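Local atomic coordinates of short chain dehydrogenase (PDB entry 3UCX), a protein that probably acts as an oxidoreductase, a member of the short-chain dehydrogenase family with a Rossmann-type nucleotide-binding fold. Residues His112-Leu125 and Ala159-Ser171. Residues are numbered along the deposited sequence; the frame is centred on the assembly and turned at random.
Sequences HMRDAIELTVFGAL and AYKMAKSALLAMS
His112 turns the edge of its imidazole to Ala159, whose CB lies near the ring plane, 4.0 Å from His112 CD2; with CG anti to the backbone N (chi1 171°), the ring is turned to bring its CD2 and NE2 edge up to the Ala159 methyl, whose small size suits this close approach. Next to Ala159, the Tyr160 ring carries CG of Lys164, one helical turn later, over one face, 4.1 Å above its plane and displaced toward the rim. Ala159 also takes Met113 CG against its methyl, and Ala163 meets Ala116 CB to CB at 4.3 Å. Such small residues let the two nearly parallel helices approach to 8.6 Å between segment axes, crossing at -16°. Flexible thioethers fill the flank, where the Met162 sulfur meets CD1 of Ile117 and the Met162 methyl (CE) lies by the sulfur of Met113. Tyr160 and Lys164 match the YxxxK signature of short-chain dehydrogenases, whose tyrosine and lysine are catalytic in relatives; helices 110-130 and 158-179 lie beside the parallel Rossmann sheet, and a second subunit packs on them, its Met162 against Val121. Branched and compact, Val121 is a knob among Ala163, Ala166, Leu167 and Met170. Its CG2 dips to 3.4 Å from Ala163 O, while CG1 touches the Met170 sulfur. The helix widens here into a pi-type turn, Ile117 O accepting from both Val121 N and Phe122 N. Thr120 serves two surroundings: its CG2 lies 3.9 Å from Leu167 CD2, the side chains crossing at about a right angle, and its OG1 hydrogen-bonds a water that also takes a weak bond from Lys164 NZ. Bent at chi3 (78°), Met170 swings its methyl, CE, to 3.6 Å from Val121 O and leaves its polarisable sulfur against CB of Leu125.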
loop_
_atom_site.group_PDB
_atom_site.type_symbol
_atom_site.label_atom_id
_atom_site.label_comp_id
_atom_site.label_asym_id
_atom_site.label_seq_id
_atom_site.Cartn_x
_atom_site.Cartn_y
_atom_site.Cartn_z
ATOM N N HIS A 112 -7.217 17.119 -22.632
ATOM C CA HIS A 112 -6.916 17.612 -21.278
ATOM C C HIS A 112 -5.996 16.684 -20.521
ATOM O O HIS A 112 -5.066 17.126 -19.838
ATOM C CB HIS A 112 -8.206 17.813 -20.481
ATOM C CG HIS A 112 -7.982 18.099 -19.019
ATOM N ND1 HIS A 112 -7.557 19.306 -18.574
ATOM C CD2 HIS A 112 -8.105 17.283 -17.888
ATOM C CE1 HIS A 112 -7.423 19.263 -17.221
ATOM N NE2 HIS A 112 -7.762 18.029 -16.807
ATOM N N MET A 113 -6.286 15.385 -20.586
ATOM C CA MET A 113 -5.484 14.403 -19.871
ATOM C C MET A 113 -4.074 14.302 -20.471
ATOM O O MET A 113 -3.091 14.183 -19.724
ATOM C CB MET A 113 -6.203 13.070 -19.859
ATOM C CG MET A 113 -7.514 13.130 -19.079
ATOM S SD MET A 113 -8.323 11.535 -18.892
ATOM C CE MET A 113 -8.985 11.318 -20.550
ATOM N N ARG A 114 -3.963 14.353 -21.799
ATOM C CA ARG A 114 -2.621 14.381 -22.440
ATOM C C ARG A 114 -1.826 15.592 -21.974
ATOM O O ARG A 114 -0.642 15.467 -21.693
ATOM C CB ARG A 114 -2.700 14.374 -23.962
ATOM C CG ARG A 114 -3.355 13.136 -24.544
ATOM C CD ARG A 114 -3.225 13.074 -26.061
ATOM N NE ARG A 114 -4.042 11.997 -26.596
ATOM C CZ ARG A 114 -5.227 12.150 -27.175
ATOM N NH1 ARG A 114 -5.738 13.363 -27.355
ATOM N NH2 ARG A 114 -5.900 11.082 -27.601
ATOM N N ASP A 115 -2.477 16.759 -21.906
ATOM C CA ASP A 115 -1.832 17.990 -21.440
ATOM C C ASP A 115 -1.432 17.890 -19.966
ATOM O O ASP A 115 -0.354 18.363 -19.594
ATOM C CB ASP A 115 -2.747 19.208 -21.606
ATOM C CG ASP A 115 -2.952 19.624 -23.047
ATOM O OD1 ASP A 115 -2.202 19.188 -23.934
ATOM O OD2 ASP A 115 -3.896 20.424 -23.294
ATOM N N ALA A 116 -2.281 17.284 -19.130
ATOM C CA ALA A 116 -1.959 17.094 -17.699
ATOM C C ALA A 116 -0.688 16.219 -17.518
ATOM O O ALA A 116 0.221 16.550 -16.742
ATOM C CB ALA A 116 -3.142 16.480 -16.955
ATOM N N ILE A 117 -0.639 15.120 -18.248
ATOM C CA ILE A 117 0.528 14.232 -18.271
ATOM C C ILE A 117 1.766 14.977 -18.806
ATOM O O ILE A 117 2.845 14.918 -18.223
ATOM C CB ILE A 117 0.219 12.934 -19.055
ATOM C CG1 ILE A 117 -0.767 12.071 -18.255
ATOM C CG2 ILE A 117 1.487 12.124 -19.310
ATOM C CD1 ILE A 117 -1.379 10.928 -19.032
ATOM N N GLU A 118 1.580 15.740 -19.875
ATOM C CA GLU A 118 2.685 16.511 -20.440
ATOM C C GLU A 118 3.360 17.435 -19.442
ATOM O O GLU A 118 4.596 17.497 -19.394
ATOM C CB GLU A 118 2.237 17.292 -21.672
ATOM C CG GLU A 118 3.365 17.649 -22.591
ATOM C CD GLU A 118 4.064 16.456 -23.244
ATOM O OE1 GLU A 118 3.448 15.418 -23.571
ATOM O OE2 GLU A 118 5.284 16.574 -23.466
ATOM N N LEU A 119 2.562 18.141 -18.640
ATOM C CA LEU A 119 3.088 19.085 -17.687
ATOM C C LEU A 119 3.576 18.380 -16.416
ATOM O O LEU A 119 4.720 18.538 -16.020
ATOM C CB LEU A 119 2.031 20.131 -17.338
ATOM C CG LEU A 119 2.519 21.279 -16.447
ATOM C CD1 LEU A 119 3.742 21.956 -17.053
ATOM C CD2 LEU A 119 1.379 22.274 -16.212
ATOM N N THR A 120 2.702 17.584 -15.814
ATOM C CA THR A 120 2.934 16.970 -14.505
ATOM C C THR A 120 3.990 15.848 -14.531
ATOM O O THR A 120 4.757 15.672 -13.571
ATOM C CB THR A 120 1.612 16.399 -13.974
ATOM O OG1 THR A 120 0.730 17.488 -13.698
ATOM C CG2 THR A 120 1.799 15.533 -12.704
ATOM N N VAL A 121 4.008 15.092 -15.612
ATOM C CA VAL A 121 4.894 13.934 -15.703
ATOM C C VAL A 121 6.111 14.267 -16.581
ATOM O O VAL A 121 7.260 14.273 -16.110
ATOM C CB VAL A 121 4.164 12.695 -16.239
ATOM C CG1 VAL A 121 5.113 11.502 -16.274
ATOM C CG2 VAL A 121 2.917 12.376 -15.393
ATOM N N PHE A 122 5.870 14.530 -17.851
ATOM C CA PHE A 122 6.989 14.715 -18.780
ATOM C C PHE A 122 7.775 15.975 -18.525
ATOM O O PHE A 122 8.996 15.983 -18.692
ATOM C CB PHE A 122 6.547 14.590 -20.232
ATOM C CG PHE A 122 5.982 13.237 -20.572
ATOM C CD1 PHE A 122 6.602 12.071 -20.152
ATOM C CD2 PHE A 122 4.818 13.122 -21.311
ATOM C CE1 PHE A 122 6.059 10.816 -20.454
ATOM C CE2 PHE A 122 4.280 11.880 -21.631
ATOM C CZ PHE A 122 4.894 10.722 -21.209
ATOM N N GLY A 123 7.087 17.036 -18.098
ATOM C CA GLY A 123 7.752 18.265 -17.679
ATOM C C GLY A 123 8.715 18.056 -16.523
ATOM O O GLY A 123 9.870 18.506 -16.575
ATOM N N ALA A 124 8.247 17.376 -15.485
ATOM C CA ALA A 124 9.082 17.050 -14.341
ATOM C C ALA A 124 10.260 16.180 -14.775
ATOM O O ALA A 124 11.400 16.417 -14.337
ATOM C CB ALA A 124 8.266 16.341 -13.233
ATOM N N LEU A 125 10.012 15.206 -15.655
ATOM C CA LEU A 125 11.106 14.317 -16.123
ATOM C C LEU A 125 12.151 15.142 -16.890
ATOM O O LEU A 125 13.361 15.005 -16.673
ATOM C CB LEU A 125 10.579 13.222 -17.033
ATOM C CG LEU A 125 11.582 12.159 -17.513
ATOM C CD1 LEU A 125 12.350 11.547 -16.344
ATOM C CD2 LEU A 125 10.881 11.090 -18.350
ATOM N N ALA A 159 -8.644 12.505 -13.650
ATOM C CA ALA A 159 -7.544 12.977 -14.491
ATOM C C ALA A 159 -6.362 13.354 -13.620
ATOM O O ALA A 159 -5.221 13.062 -13.953
ATOM C CB ALA A 159 -7.972 14.176 -15.357
ATOM N N TYR A 160 -6.663 13.991 -12.491
ATOM C CA TYR A 160 -5.646 14.447 -11.545
ATOM C C TYR A 160 -4.944 13.254 -10.882
ATOM O O TYR A 160 -3.714 13.202 -10.832
ATOM C CB TYR A 160 -6.306 15.346 -10.493
ATOM C CG TYR A 160 -5.368 16.186 -9.667
ATOM C CD1 TYR A 160 -4.365 16.926 -10.258
ATOM C CD2 TYR A 160 -5.542 16.316 -8.298
ATOM C CE1 TYR A 160 -3.517 17.721 -9.499
ATOM C CE2 TYR A 160 -4.692 17.109 -7.540
ATOM C CZ TYR A 160 -3.679 17.792 -8.153
ATOM O OH TYR A 160 -2.828 18.614 -7.442
ATOM N N LYS A 161 -5.720 12.294 -10.397
ATOM C CA LYS A 161 -5.137 11.062 -9.849
ATOM C C LYS A 161 -4.279 10.294 -10.882
ATOM O O LYS A 161 -3.206 9.759 -10.540
ATOM C CB LYS A 161 -6.222 10.143 -9.286
ATOM C CG LYS A 161 -5.729 8.833 -8.639
ATOM C CD LYS A 161 -6.915 7.938 -8.342
ATOM C CE LYS A 161 -6.620 6.560 -7.744
ATOM N NZ LYS A 161 -5.876 6.726 -6.503
ATOM N N MET A 162 -4.747 10.243 -12.122
ATOM C CA MET A 162 -4.016 9.518 -13.171
ATOM C C MET A 162 -2.632 10.121 -13.398
ATOM O O MET A 162 -1.629 9.402 -13.394
ATOM C CB MET A 162 -4.775 9.493 -14.491
ATOM C CG MET A 162 -3.942 8.975 -15.686
ATOM S SD MET A 162 -4.709 9.389 -17.265
ATOM C CE MET A 162 -6.162 8.358 -17.117
ATOM N N ALA A 163 -2.582 11.434 -13.583
ATOM C CA ALA A 163 -1.320 12.130 -13.852
ATOM C C ALA A 163 -0.397 12.061 -12.643
ATOM O O ALA A 163 0.822 11.801 -12.765
ATOM C CB ALA A 163 -1.602 13.577 -14.226
ATOM N N LYS A 164 -0.964 12.322 -11.475
ATOM C CA LYS A 164 -0.173 12.269 -10.246
ATOM C C LYS A 164 0.367 10.867 -9.941
ATOM O O LYS A 164 1.486 10.726 -9.426
ATOM C CB LYS A 164 -0.961 12.843 -9.087
ATOM C CG LYS A 164 -1.125 14.372 -9.204
ATOM C CD LYS A 164 0.163 15.076 -8.818
ATOM C CE LYS A 164 -0.022 16.514 -8.379
ATOM N NZ LYS A 164 0.189 17.450 -9.503
ATOM N N SER A 165 -0.424 9.851 -10.248
ATOM C CA SER A 165 -0.023 8.461 -10.065
ATOM C C SER A 165 1.101 8.082 -11.020
ATOM O O SER A 165 2.045 7.404 -10.631
ATOM C CB SER A 165 -1.208 7.540 -10.255
ATOM O OG SER A 165 -2.139 7.757 -9.183
ATOM N N ALA A 166 0.998 8.515 -12.261
ATOM C CA ALA A 166 2.070 8.293 -13.228
ATOM C C ALA A 166 3.356 8.990 -12.721
ATOM O O ALA A 166 4.458 8.418 -12.787
ATOM C CB ALA A 166 1.672 8.811 -14.622
ATOM N N LEU A 167 3.211 10.203 -12.176
ATOM C CA LEU A 167 4.344 10.941 -11.619
ATOM C C LEU A 167 4.979 10.210 -10.436
ATOM O O LEU A 167 6.205 10.165 -10.312
ATOM C CB LEU A 167 3.931 12.358 -11.221
ATOM C CG LEU A 167 4.924 13.174 -10.366
ATOM C CD1 LEU A 167 6.246 13.472 -11.093
ATOM C CD2 LEU A 167 4.269 14.464 -9.884
ATOM N N LEU A 168 4.148 9.671 -9.544
ATOM C CA LEU A 168 4.632 8.934 -8.367
ATOM C C LEU A 168 5.419 7.690 -8.794
ATOM O O LEU A 168 6.535 7.423 -8.301
ATOM C CB LEU A 168 3.474 8.566 -7.435
ATOM C CG LEU A 168 3.840 7.826 -6.140
ATOM C CD1 LEU A 168 4.871 8.611 -5.319
ATOM C CD2 LEU A 168 2.580 7.455 -5.337
ATOM N N ALA A 169 4.858 6.965 -9.752
ATOM C CA ALA A 169 5.500 5.767 -10.279
ATOM C C ALA A 169 6.876 6.144 -10.894
ATOM O O ALA A 169 7.898 5.539 -10.584
ATOM C CB ALA A 169 4.609 5.103 -11.315
ATOM N N MET A 170 6.888 7.183 -11.721
ATOM C CA MET A 170 8.120 7.681 -12.322
ATOM C C MET A 170 9.145 8.102 -11.264
ATOM O O MET A 170 10.367 7.834 -11.414
ATOM C CB MET A 170 7.811 8.866 -13.224
ATOM C CG MET A 170 9.007 9.381 -14.007
ATOM S SD MET A 170 8.583 10.880 -14.888
ATOM C CE MET A 170 8.632 12.110 -13.595
ATOM N N SER A 171 8.667 8.781 -10.215
ATOM C CA SER A 171 9.536 9.239 -9.146
ATOM C C SER A 171 10.214 8.074 -8.441
ATOM O O SER A 171 11.387 8.152 -8.034
ATOM C CB SER A 171 8.736 10.077 -8.139
ATOM O OG SER A 171 8.150 11.226 -8.771
HETATM O O HOH W 1 -1.772 16.711 -12.234
#